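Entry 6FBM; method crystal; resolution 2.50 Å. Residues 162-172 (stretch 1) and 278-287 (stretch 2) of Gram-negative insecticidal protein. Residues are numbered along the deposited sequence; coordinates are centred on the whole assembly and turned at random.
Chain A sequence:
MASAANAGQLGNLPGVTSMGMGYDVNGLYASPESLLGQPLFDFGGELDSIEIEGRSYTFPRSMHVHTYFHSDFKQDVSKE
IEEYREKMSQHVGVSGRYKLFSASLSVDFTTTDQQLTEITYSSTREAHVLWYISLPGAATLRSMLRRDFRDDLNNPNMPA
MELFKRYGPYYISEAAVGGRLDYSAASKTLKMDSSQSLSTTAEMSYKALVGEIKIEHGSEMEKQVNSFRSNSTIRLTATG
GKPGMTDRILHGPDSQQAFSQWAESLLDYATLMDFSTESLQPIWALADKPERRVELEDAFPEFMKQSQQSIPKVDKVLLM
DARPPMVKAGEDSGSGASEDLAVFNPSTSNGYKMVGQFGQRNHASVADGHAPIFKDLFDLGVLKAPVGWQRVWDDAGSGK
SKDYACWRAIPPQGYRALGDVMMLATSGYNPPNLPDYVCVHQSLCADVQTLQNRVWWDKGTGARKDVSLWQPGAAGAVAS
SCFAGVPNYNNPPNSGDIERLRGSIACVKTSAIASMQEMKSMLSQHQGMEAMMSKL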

# COMPACT_ATOMS: atom_id res chain seq x y z
N GLU A 162 -27.96 -4.30 39.17
CA GLU A 162 -27.65 -3.19 38.29
C GLU A 162 -26.16 -3.05 38.13
O GLU A 162 -25.68 -2.89 37.01
CB GLU A 162 -28.19 -1.87 38.83
CG GLU A 162 -29.40 -1.33 38.08
CD GLU A 162 -29.19 0.11 37.68
OE1 GLU A 162 -29.96 0.99 38.11
OE2 GLU A 162 -28.17 0.39 36.97
N LEU A 163 -25.46 -3.11 39.25
CA LEU A 163 -24.01 -3.03 39.25
C LEU A 163 -23.47 -4.07 38.29
O LEU A 163 -22.67 -3.74 37.42
CB LEU A 163 -23.44 -3.24 40.65
CG LEU A 163 -21.94 -2.98 40.81
CD1 LEU A 163 -21.64 -1.50 40.66
CD2 LEU A 163 -21.50 -3.45 42.17
N PHE A 164 -23.95 -5.30 38.43
CA PHE A 164 -23.51 -6.40 37.57
C PHE A 164 -23.90 -6.23 36.10
O PHE A 164 -23.11 -6.59 35.23
CB PHE A 164 -23.98 -7.77 38.10
CG PHE A 164 -23.38 -8.18 39.42
CD1 PHE A 164 -22.19 -7.63 39.91
CD2 PHE A 164 -24.00 -9.17 40.18
CE1 PHE A 164 -21.66 -8.03 41.13
CE2 PHE A 164 -23.46 -9.59 41.38
CZ PHE A 164 -22.29 -9.02 41.86
N LYS A 165 -25.09 -5.70 35.83
CA LYS A 165 -25.48 -5.38 34.45
C LYS A 165 -24.57 -4.29 33.85
O LYS A 165 -24.05 -4.45 32.74
CB LYS A 165 -26.96 -4.98 34.36
CG LYS A 165 -27.45 -4.57 32.97
CD LYS A 165 -27.63 -3.06 32.83
CE LYS A 165 -28.60 -2.75 31.67
NZ LYS A 165 -30.03 -3.11 31.90
N ARG A 166 -24.36 -3.21 34.60
CA ARG A 166 -23.55 -2.08 34.13
C ARG A 166 -22.08 -2.44 33.88
O ARG A 166 -21.50 -2.04 32.87
CB ARG A 166 -23.58 -0.92 35.12
CG ARG A 166 -24.85 -0.11 35.17
CD ARG A 166 -24.80 0.89 36.32
NE ARG A 166 -24.70 2.30 35.89
CZ ARG A 166 -25.56 3.28 36.16
NH1 ARG A 166 -26.58 3.08 36.97
NH2 ARG A 166 -25.34 4.49 35.68
N TYR A 167 -21.47 -3.17 34.81
CA TYR A 167 -20.03 -3.36 34.82
C TYR A 167 -19.54 -4.79 34.58
O TYR A 167 -18.36 -4.98 34.26
CB TYR A 167 -19.48 -2.84 36.16
CG TYR A 167 -19.76 -1.37 36.33
CD1 TYR A 167 -19.03 -0.43 35.61
CD2 TYR A 167 -20.77 -0.94 37.17
CE1 TYR A 167 -19.30 0.92 35.74
CE2 TYR A 167 -21.05 0.41 37.29
CZ TYR A 167 -20.32 1.33 36.57
OH TYR A 167 -20.59 2.67 36.71
N GLY A 168 -20.43 -5.76 34.72
CA GLY A 168 -20.03 -7.17 34.80
C GLY A 168 -19.66 -7.54 36.23
O GLY A 168 -19.09 -6.73 36.95
N PRO A 169 -19.99 -8.77 36.65
CA PRO A 169 -19.60 -9.19 37.99
C PRO A 169 -18.11 -9.52 38.13
O PRO A 169 -17.58 -9.50 39.25
CB PRO A 169 -20.44 -10.44 38.22
CG PRO A 169 -20.62 -11.01 36.84
CD PRO A 169 -20.67 -9.84 35.89
N TYR A 170 -17.45 -9.84 37.00
CA TYR A 170 -16.04 -10.13 36.99
C TYR A 170 -15.36 -9.28 35.95
O TYR A 170 -16.00 -8.86 35.00
CB TYR A 170 -15.82 -11.60 36.67
CG TYR A 170 -16.03 -12.52 37.82
CD1 TYR A 170 -17.31 -12.88 38.24
CD2 TYR A 170 -14.96 -13.03 38.51
CE1 TYR A 170 -17.49 -13.73 39.31
CE2 TYR A 170 -15.13 -13.88 39.60
CZ TYR A 170 -16.39 -14.23 39.99
OH TYR A 170 -16.53 -15.07 41.05
N TYR A 171 -14.07 -9.05 36.13
CA TYR A 171 -13.28 -8.31 35.17
C TYR A 171 -12.03 -9.11 34.78
O TYR A 171 -11.62 -10.03 35.48
CB TYR A 171 -12.90 -6.94 35.74
CG TYR A 171 -11.97 -6.99 36.93
CD1 TYR A 171 -10.59 -7.00 36.76
CD2 TYR A 171 -12.47 -7.06 38.23
CE1 TYR A 171 -9.73 -7.06 37.85
CE2 TYR A 171 -11.62 -7.14 39.32
CZ TYR A 171 -10.25 -7.12 39.14
OH TYR A 171 -9.41 -7.20 40.20
N ILE A 172 -11.43 -8.70 33.68
CA ILE A 172 -10.24 -9.36 33.16
C ILE A 172 -9.03 -8.86 33.93
O ILE A 172 -8.63 -7.72 33.79
CB ILE A 172 -10.02 -9.05 31.66
CG1 ILE A 172 -11.20 -9.53 30.80
CG2 ILE A 172 -8.71 -9.67 31.18
CD1 ILE A 172 -11.40 -11.04 30.76
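Stretch 2 278-287: ESLQPIWALA

Stretch 2 lies along the end of stretch 1 as an antiparallel strand and then leaves the strand, so that Ile283 and Trp284 reach the helix of stretch 1. Residues 280-282 are extended and pair with strand 170-172, their N-to-C directions 140° apart and their axes approaching to 4.4 Å. Tyr170 faces Pro282, Tyr171 faces Gln281 and Ile172 faces Leu280, with CA-CA distances of 4.2, 5.5 and 5.1 Å. After Pro282 the chain leaves the extended conformation, and a short 3-10 segment follows and runs to Leu286.

The register is fixed by backbone hydrogen bonds. Tyr171 N donates to Gln281 O at 2.8 Å, and Gln281 N returns a bond to Tyr171 O at 3.0 Å. Two residues further along stretch 2, Ile283 N donates to Pro169 O at 2.8 Å and almost linearly. A proline has no amide hydrogen to offer, but Pro282 occupies a non-hydrogen-bonded position, so the ladder loses nothing there.

Tyr171 has the most surface covered. Its p rotamer lays the ring across the partner strand, with Gln281 CB over one face, 4.0 Å from the ring centroid. The ring edge meets Ile283, Tyr171 CD2 to Ile283 CG2 at 4.0 Å, while Tyr171 CE2 comes within 3.7 Å of Leu286 CD1. The hydroxyl need not be buried unsatisfied: a water lies 2.9 Å from Tyr171 OH and donates to Pro282 O at 2.7 Å. Gln281, whose side chain end leads away, spends its NE2 on Glu278 O at 3.0 Å within its own stretch.

Ile283 is covered almost as much and ties strand to helix. Its CB points sideways, but the chain reaches out with chi1 p and chi2 t, placing Ile283 CD1 3.7 Å from Leu163 CD2, 3.8 Å from Phe164 CD1 and 3.4 Å from Gly168 O. Gly168, the first residue after the helix to leave helical angles, has positive phi; at these backbone angles a CB would jam against the preceding carbonyl oxygen, a constraint that by itself calls for glycine.

On the other face of the sheet, with Ile172, Leu280 and Pro282, Tyr170 is the third large contributor. Pro282 CB sits over its ring, 4.2 Å from the centroid, and Tyr170 CD2 lies 3.9 Å from Leu280 CB. Trp284 meets the ring obliquely, Tyr170 CE1 to Trp284 CH2 at 3.7 Å, and also reaches the helix, Trp284 CE3 lying 3.7 Å from Phe164 CZ. The rule is economical: backbone bonds set the register, tyrosines cover both faces, and Ile283 and Trp284, past the strand, meet the helix.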

# COMPACT_ATOMS: atom_id res chain seq x y z
N GLU A 278 -6.24 -17.25 37.27
CA GLU A 278 -6.36 -15.89 37.83
C GLU A 278 -7.03 -14.86 36.92
O GLU A 278 -7.08 -13.68 37.25
CB GLU A 278 -4.96 -15.36 38.24
CG GLU A 278 -4.24 -16.16 39.33
CD GLU A 278 -5.04 -16.32 40.62
OE1 GLU A 278 -5.72 -15.38 41.05
OE2 GLU A 278 -4.99 -17.42 41.21
N SER A 279 -7.57 -15.31 35.77
CA SER A 279 -8.00 -14.37 34.73
C SER A 279 -9.18 -13.52 35.13
O SER A 279 -9.10 -12.31 35.04
CB SER A 279 -8.30 -15.10 33.43
OG SER A 279 -7.10 -15.55 32.88
N LEU A 280 -10.25 -14.15 35.59
CA LEU A 280 -11.45 -13.44 35.98
C LEU A 280 -11.42 -13.17 37.48
O LEU A 280 -11.24 -14.10 38.26
CB LEU A 280 -12.66 -14.27 35.60
CG LEU A 280 -12.83 -14.44 34.09
CD1 LEU A 280 -13.82 -15.53 33.79
CD2 LEU A 280 -13.29 -13.14 33.46
N GLN A 281 -11.55 -11.90 37.87
CA GLN A 281 -11.55 -11.52 39.27
C GLN A 281 -12.84 -10.78 39.53
O GLN A 281 -13.31 -10.05 38.67
CB GLN A 281 -10.35 -10.64 39.58
CG GLN A 281 -9.02 -11.37 39.47
CD GLN A 281 -8.92 -12.54 40.45
OE1 GLN A 281 -9.30 -12.42 41.60
NE2 GLN A 281 -8.41 -13.68 39.99
N PRO A 282 -13.45 -11.00 40.71
CA PRO A 282 -14.75 -10.40 40.99
C PRO A 282 -14.63 -8.93 41.27
O PRO A 282 -13.66 -8.49 41.89
CB PRO A 282 -15.15 -11.09 42.28
CG PRO A 282 -13.85 -11.41 42.97
CD PRO A 282 -12.94 -11.78 41.85
N ILE A 283 -15.62 -8.16 40.82
CA ILE A 283 -15.66 -6.72 41.15
C ILE A 283 -15.93 -6.49 42.62
O ILE A 283 -15.52 -5.46 43.15
CB ILE A 283 -16.66 -5.90 40.31
CG1 ILE A 283 -18.12 -6.36 40.52
CG2 ILE A 283 -16.28 -5.96 38.85
CD1 ILE A 283 -19.13 -5.35 40.02
N TRP A 284 -16.61 -7.42 43.28
CA TRP A 284 -16.92 -7.22 44.71
C TRP A 284 -15.67 -7.01 45.58
O TRP A 284 -15.65 -6.12 46.42
CB TRP A 284 -17.84 -8.30 45.29
CG TRP A 284 -17.46 -9.72 45.08
CD1 TRP A 284 -16.48 -10.42 45.73
CD2 TRP A 284 -18.11 -10.64 44.20
NE1 TRP A 284 -16.48 -11.73 45.30
CE2 TRP A 284 -17.47 -11.89 44.35
CE3 TRP A 284 -19.16 -10.52 43.27
CZ2 TRP A 284 -17.82 -13.00 43.60
CZ3 TRP A 284 -19.52 -11.63 42.53
CH2 TRP A 284 -18.86 -12.86 42.69
N ALA A 285 -14.59 -7.76 45.32
CA ALA A 285 -13.30 -7.56 46.00
C ALA A 285 -12.76 -6.11 45.93
O ALA A 285 -11.91 -5.73 46.73
CB ALA A 285 -12.26 -8.54 45.47
N LEU A 286 -13.24 -5.32 44.97
CA LEU A 286 -12.85 -3.92 44.81
C LEU A 286 -13.60 -2.93 45.70
O LEU A 286 -13.21 -1.76 45.79
CB LEU A 286 -13.03 -3.50 43.35
CG LEU A 286 -12.24 -4.31 42.33
CD1 LEU A 286 -12.76 -3.99 40.92
CD2 LEU A 286 -10.76 -4.01 42.47
N ALA A 287 -14.70 -3.37 46.30
CA ALA A 287 -15.51 -2.48 47.13
C ALA A 287 -14.75 -2.12 48.41
O ALA A 287 -14.00 -2.95 48.94
CB ALA A 287 -16.83 -3.15 47.47
O HOH W 1 -10.97 -8.42 42.34